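Local coordinates for protein putative aldehyde dehydrogenase (Burkholderia cenocepacia, PDB 4YWE) that probably oxidises aldehydes with NAD or NADP as electron acceptor, as an aldehyde dehydrogenase family member, and binds calcium and magnesium ions, at residues A[115-120]-A[160-165]; A[350-355]-A[377-382]. All coordinates share one frame; numbering follows the deposited sequence.

Contact 1 of 2, residues A[115-120]-A[160-165]; sequences ARYFEF and PMQIFG
The ring of Y117 packs obliquely against the backbone of G165, the two residues whose CA atoms come nearest each other, 5.5 Å apart, where two nearly parallel helices meet. The short axes approach to 9.1 Å and differ in direction by only 11°. G165 has no side chain, and the tyrosine therefore packs directly on the peptide: Y117 CG lies 3.7 Å from G165 C, and Y117 CB is 3.5 Å from G165 O. CG of Y117 stands anti to its carbonyl carbon (chi1 -84°), and the ring continues from there past G165 C toward the preceding turn of helix 160-174. There Y117 CE2 comes 3.2 Å from Q162 O, a close carbon-to-oxygen approach. The Q162 side chain crosses that of the tyrosine at about a right angle, while its NE2 is hydrogen-bonded to D110. A water modelled between Y117 OH and Q162 OE1 sits too close to both for the bridge to be more than doubtful.

Next to Y117 on the same helix, F118 brings the end of its ring nearer to the second helix. F118 CZ and F164 CE1 touch at 4.1 Å, rim atom to rim atom, each near the plane of the other ring, without stacking.

The contact is buried in what is, for this family, the Rossmann-type part of the fold. Y117 also touches V452 and K468, and its side chain is about 9 Å from that of E256, the predicted active-site glutamate. F118 packs on L81 of helix 71-87 and F164 on V190 and V193 of helix 188-200. Helix 160-174 itself forms the beta-alpha-beta connection between strands 139-155 and 177-182, with helix 104-124 packed alongside it.

Contact 2 of 2, residues A[350-355]-A[377-382]; sequences DGIPMA and RDVPPS
The guanidinium of R377, whose aliphatic stem packs on P353, has the carboxylate carbon CG of its neighbour D378 at its edge and in its plane. R377 NE bonds D378 OD2 at 2.8 Å, as part of a salt bridge, meeting the oxygen from above the carboxylate plane (48° out of it); the bond from R377 NH2 to D378 OD1 is weak. R377 NH2 has a further salt-bridge partner in E304, and D378 OD1 is bonded to Y303 OH.

Across the contact the one hydrogen bond runs from R377 N to P353 O, 3.0 Å long and nearly straight at 166°. CG of R377 sits between its backbone N and carbonyl carbon (chi1 56°), where it lies 3.9 Å from P353 CB. The proline ring also brings its CD to 3.4 Å from R377 O. I352 packs farther along 377-382: its CG2 lies 3.5 Å from R377 O and also meets V379 CG2, and its CD1 reaches P380 CD tip to tip at 3.8 Å.

The two segments run roughly antiparallel and carry the pairing of strands 354-360 and 374-376 into the loops at their ends. Chemically, the single positive charge of R377 is shared between D378 and E304, so the salt bridges stay on the side of 377-382, and the link to 350-355 rests on one backbone bond and apolar packing.

Followed from the N terminus, contact 1 closes first, joining helix 104-124 to the start of helix 160-174 across 39 intervening residues, about half of them strand. Contact 2 opens only later and closes a shorter excursion of 21 residues that takes in most of strand 354-360 and all of 374-376; its first segment follows helix 334-349 and its second leads to helix 384-387. The two are therefore in series, neither nested nor crossed. The centres of contact 1 and contact 2 lie about 38 Å apart, too far for them to touch. Contact 1 ties helices together beside the sheet containing strand 139-155, whereas contact 2 lies near one edge of the other sheet, the one that includes strand 394-400.

Contact 1 of 2, residues A[115-120]-A[160-165]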
loop_
_atom_site.group_PDB
_atom_site.type_symbol
_atom_site.label_atom_id
_atom_site.label_comp_id
_atom_site.label_asym_id
_atom_site.label_seq_id
_atom_site.Cartn_x
_atom_site.Cartn_y
_atom_site.Cartn_z
ATOM N N ALA A 115 -22.355 1.086 -15.326
ATOM C CA ALA A 115 -22.804 1.552 -14.021
ATOM C C ALA A 115 -21.879 1.051 -12.916
ATOM O O ALA A 115 -21.668 1.733 -11.912
ATOM C CB ALA A 115 -24.233 1.101 -13.761
ATOM N N ARG A 116 -21.327 -0.142 -13.107
ATOM C CA ARG A 116 -20.440 -0.742 -12.119
ATOM C C ARG A 116 -19.105 -0.002 -12.080
ATOM O O ARG A 116 -18.531 0.198 -11.009
ATOM C CB ARG A 116 -20.229 -2.231 -12.419
ATOM C CG ARG A 116 -19.252 -2.935 -11.486
ATOM C CD ARG A 116 -19.595 -2.704 -10.017
ATOM N NE ARG A 116 -18.602 -3.306 -9.131
ATOM C CZ ARG A 116 -18.379 -2.918 -7.878
ATOM N NH1 ARG A 116 -19.073 -1.917 -7.355
ATOM N NH2 ARG A 116 -17.453 -3.528 -7.151
ATOM N N TYR A 117 -18.620 0.408 -13.249
ATOM C CA TYR A 117 -17.402 1.209 -13.328
ATOM C C TYR A 117 -17.530 2.492 -12.514
ATOM O O TYR A 117 -16.654 2.823 -11.712
ATOM C CB TYR A 117 -17.068 1.552 -14.781
ATOM C CG TYR A 117 -16.295 0.475 -15.506
ATOM C CD1 TYR A 117 -15.062 0.044 -15.034
ATOM C CD2 TYR A 117 -16.787 -0.095 -16.672
ATOM C CE1 TYR A 117 -14.349 -0.937 -15.693
ATOM C CE2 TYR A 117 -16.077 -1.075 -17.342
ATOM C CZ TYR A 117 -14.861 -1.491 -16.848
ATOM O OH TYR A 117 -14.152 -2.466 -17.509
ATOM N N PHE A 118 -18.631 3.209 -12.723
ATOM C CA PHE A 118 -18.860 4.473 -12.036
ATOM C C PHE A 118 -19.075 4.259 -10.541
ATOM O O PHE A 118 -18.618 5.057 -9.726
ATOM C CB PHE A 118 -20.055 5.205 -12.653
ATOM C CG PHE A 118 -19.786 5.744 -14.031
ATOM C CD1 PHE A 118 -18.537 6.241 -14.360
ATOM C CD2 PHE A 118 -20.778 5.744 -14.996
ATOM C CE1 PHE A 118 -18.281 6.736 -15.626
ATOM C CE2 PHE A 118 -20.529 6.238 -16.265
ATOM C CZ PHE A 118 -19.278 6.733 -16.580
ATOM N N GLU A 119 -19.757 3.176 -10.187
ATOM C CA GLU A 119 -19.984 2.835 -8.785
ATOM C C GLU A 119 -18.672 2.533 -8.066
ATOM O O GLU A 119 -18.432 3.012 -6.956
ATOM C CB GLU A 119 -20.924 1.634 -8.668
ATOM C CG GLU A 119 -21.200 1.205 -7.237
ATOM C CD GLU A 119 -21.998 -0.083 -7.156
ATOM O OE1 GLU A 119 -21.670 -1.036 -7.895
ATOM O OE2 GLU A 119 -22.954 -0.140 -6.356
ATOM N N PHE A 120 -17.830 1.732 -8.711
ATOM C CA PHE A 120 -16.556 1.320 -8.134
ATOM C C PHE A 120 -15.636 2.516 -7.918
ATOM O O PHE A 120 -15.091 2.703 -6.831
ATOM C CB PHE A 120 -15.875 0.283 -9.033
ATOM C CG PHE A 120 -14.542 -0.191 -8.521
ATOM C CD1 PHE A 120 -14.468 -1.171 -7.543
ATOM C CD2 PHE A 120 -13.364 0.333 -9.025
ATOM C CE1 PHE A 120 -13.243 -1.613 -7.075
ATOM C CE2 PHE A 120 -12.136 -0.103 -8.561
ATOM C CZ PHE A 120 -12.076 -1.076 -7.585
ATOM N N PRO A 160 -18.382 0.602 -26.688
ATOM C CA PRO A 160 -18.439 2.045 -26.427
ATOM C C PRO A 160 -18.646 2.393 -24.955
ATOM O O PRO A 160 -17.854 3.149 -24.400
ATOM C CB PRO A 160 -19.635 2.501 -27.266
ATOM C CG PRO A 160 -19.688 1.523 -28.386
ATOM C CD PRO A 160 -19.301 0.208 -27.772
ATOM N N MET A 161 -19.684 1.841 -24.333
ATOM C CA MET A 161 -19.995 2.159 -22.942
ATOM C C MET A 161 -18.974 1.593 -21.959
ATOM O O MET A 161 -18.539 2.290 -21.044
ATOM C CB MET A 161 -21.388 1.646 -22.575
ATOM C CG MET A 161 -22.529 2.514 -23.072
ATOM S SD MET A 161 -24.122 1.971 -22.424
ATOM C CE MET A 161 -24.210 0.309 -23.090
ATOM N N GLN A 162 -18.600 0.331 -22.139
ATOM C CA GLN A 162 -17.706 -0.336 -21.195
ATOM C C GLN A 162 -16.334 0.327 -21.140
ATOM O O GLN A 162 -15.788 0.555 -20.062
ATOM C CB GLN A 162 -17.549 -1.814 -21.552
ATOM C CG GLN A 162 -18.757 -2.669 -21.221
ATOM C CD GLN A 162 -18.364 -3.977 -20.561
ATOM O OE1 GLN A 162 -17.500 -4.004 -19.684
ATOM N NE2 GLN A 162 -18.988 -5.068 -20.986
ATOM N N ILE A 163 -15.787 0.638 -22.309
ATOM C CA ILE A 163 -14.460 1.231 -22.396
ATOM C C ILE A 163 -14.507 2.701 -21.978
ATOM O O ILE A 163 -13.563 3.210 -21.372
ATOM C CB ILE A 163 -13.887 1.047 -23.810
ATOM C CG1 ILE A 163 -13.751 -0.449 -24.104
ATOM C CG2 ILE A 163 -12.537 1.736 -23.946
ATOM C CD1 ILE A 163 -13.497 -0.779 -25.546
ATOM N N PHE A 164 -15.613 3.373 -22.285
ATOM C CA PHE A 164 -15.844 4.726 -21.786
ATOM C C PHE A 164 -15.837 4.712 -20.264
ATOM O O PHE A 164 -15.228 5.565 -19.626
ATOM C CB PHE A 164 -17.172 5.281 -22.309
ATOM C CG PHE A 164 -17.465 6.691 -21.872
ATOM C CD1 PHE A 164 -18.157 6.942 -20.698
ATOM C CD2 PHE A 164 -17.067 7.766 -22.648
ATOM C CE1 PHE A 164 -18.432 8.238 -20.299
ATOM C CE2 PHE A 164 -17.340 9.065 -22.257
ATOM C CZ PHE A 164 -18.024 9.300 -21.081
ATOM N N GLY A 165 -16.512 3.721 -19.690
ATOM C CA GLY A 165 -16.624 3.598 -18.249
ATOM C C GLY A 165 -15.312 3.371 -17.527
ATOM O O GLY A 165 -15.074 3.949 -16.468
HETATM O O HOH W 1 -15.103 -3.946 -19.192
#

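Contact 2 of 2, residues A[350-355]-A[377-382]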
loop_
_atom_site.group_PDB
_atom_site.type_symbol
_atom_site.label_atom_id
_atom_site.label_comp_id
_atom_site.label_asym_id
_atom_site.label_seq_id
_atom_site.Cartn_x
_atom_site.Cartn_y
_atom_site.Cartn_z
ATOM N N ASP A 350 -5.282 -23.011 -47.606
ATOM C CA ASP A 350 -4.085 -23.648 -47.066
ATOM C C ASP A 350 -4.396 -25.012 -46.459
ATOM O O ASP A 350 -3.516 -25.664 -45.899
ATOM C CB ASP A 350 -3.427 -22.744 -46.021
ATOM C CG ASP A 350 -2.967 -21.422 -46.602
ATOM O OD1 ASP A 350 -2.637 -21.384 -47.805
ATOM O OD2 ASP A 350 -2.936 -20.420 -45.857
ATOM N N GLY A 351 -5.649 -25.438 -46.568
ATOM C CA GLY A 351 -6.043 -26.762 -46.121
ATOM C C GLY A 351 -6.356 -26.886 -44.641
ATOM O O GLY A 351 -6.291 -27.980 -44.079
ATOM N N ILE A 352 -6.691 -25.769 -44.003
ATOM C CA ILE A 352 -7.104 -25.801 -42.607
ATOM C C ILE A 352 -8.581 -26.165 -42.535
ATOM O O ILE A 352 -9.434 -25.412 -43.004
ATOM C CB ILE A 352 -6.833 -24.463 -41.902
ATOM C CG1 ILE A 352 -5.346 -24.111 -41.975
ATOM C CG2 ILE A 352 -7.293 -24.529 -40.456
ATOM C CD1 ILE A 352 -4.997 -22.802 -41.303
ATOM N N PRO A 353 -8.889 -27.331 -41.947
ATOM C CA PRO A 353 -10.268 -27.824 -41.888
ATOM C C PRO A 353 -11.158 -26.981 -40.981
ATOM O O PRO A 353 -10.771 -26.666 -39.856
ATOM C CB PRO A 353 -10.115 -29.244 -41.319
ATOM C CG PRO A 353 -8.655 -29.571 -41.436
ATOM C CD PRO A 353 -7.945 -28.266 -41.315
ATOM N N MET A 354 -12.336 -26.617 -41.473
ATOM C CA MET A 354 -13.332 -25.967 -40.634
ATOM C C MET A 354 -14.204 -27.038 -39.989
ATOM O O MET A 354 -15.068 -27.623 -40.641
ATOM C CB MET A 354 -14.183 -24.988 -41.444
ATOM C CG MET A 354 -15.274 -24.304 -40.636
ATOM S SD MET A 354 -16.168 -23.059 -41.582
ATOM C CE MET A 354 -14.891 -21.823 -41.808
ATOM N N ALA A 355 -13.957 -27.297 -38.708
ATOM C CA ALA A 355 -14.649 -28.358 -37.984
ATOM C C ALA A 355 -16.152 -28.112 -37.927
ATOM O O ALA A 355 -16.944 -29.039 -38.082
ATOM C CB ALA A 355 -14.083 -28.493 -36.577
ATOM N N ARG A 377 -9.717 -26.372 -37.025
ATOM C CA ARG A 377 -8.883 -27.304 -36.279
ATOM C C ARG A 377 -7.538 -27.535 -36.954
ATOM O O ARG A 377 -7.358 -27.205 -38.126
ATOM C CB ARG A 377 -9.607 -28.640 -36.109
ATOM C CG ARG A 377 -10.043 -29.271 -37.423
ATOM C CD ARG A 377 -10.450 -30.719 -37.227
ATOM N NE ARG A 377 -9.353 -31.508 -36.678
ATOM C CZ ARG A 377 -9.516 -32.621 -35.971
ATOM N NH1 ARG A 377 -10.736 -33.076 -35.722
ATOM N NH2 ARG A 377 -8.460 -33.274 -35.510
ATOM N N ASP A 378 -6.603 -28.107 -36.197
ATOM C CA ASP A 378 -5.274 -28.452 -36.696
ATOM C C ASP A 378 -4.563 -27.228 -37.260
ATOM O O ASP A 378 -3.787 -27.330 -38.209
ATOM C CB ASP A 378 -5.369 -29.548 -37.761
ATOM C CG ASP A 378 -6.130 -30.766 -37.275
ATOM O OD1 ASP A 378 -5.896 -31.197 -36.127
ATOM O OD2 ASP A 378 -6.971 -31.286 -38.037
ATOM N N VAL A 379 -4.842 -26.071 -36.669
ATOM C CA VAL A 379 -4.261 -24.815 -37.119
ATOM C C VAL A 379 -2.772 -24.774 -36.801
ATOM O O VAL A 379 -2.381 -24.888 -35.640
ATOM C CB VAL A 379 -4.979 -23.613 -36.483
ATOM C CG1 VAL A 379 -4.369 -22.311 -36.974
ATOM C CG2 VAL A 379 -6.472 -23.660 -36.788
ATOM N N PRO A 380 -1.934 -24.616 -37.836
ATOM C CA PRO A 380 -0.495 -24.448 -37.617
ATOM C C PRO A 380 -0.214 -23.216 -36.766
ATOM O O PRO A 380 -0.784 -22.159 -37.029
ATOM C CB PRO A 380 0.066 -24.278 -39.034
ATOM C CG PRO A 380 -0.965 -24.887 -39.932
ATOM C CD PRO A 380 -2.282 -24.612 -39.267
ATOM N N PRO A 381 0.643 -23.356 -35.744
ATOM C CA PRO A 381 0.964 -22.251 -34.834
ATOM C C PRO A 381 1.514 -21.030 -35.566
ATOM O O PRO A 381 1.239 -19.897 -35.172
ATOM C CB PRO A 381 2.029 -22.853 -33.912
ATOM C CG PRO A 381 1.804 -24.327 -33.981
ATOM C CD PRO A 381 1.342 -24.599 -35.377
ATOM N N SER A 382 2.276 -21.270 -36.628
ATOM C CA SER A 382 2.928 -20.195 -37.364
ATOM C C SER A 382 2.023 -19.596 -38.434
ATOM O O SER A 382 2.381 -18.609 -39.075
ATOM C CB SER A 382 4.222 -20.702 -38.006
ATOM O OG SER A 382 3.952 -21.752 -38.917
#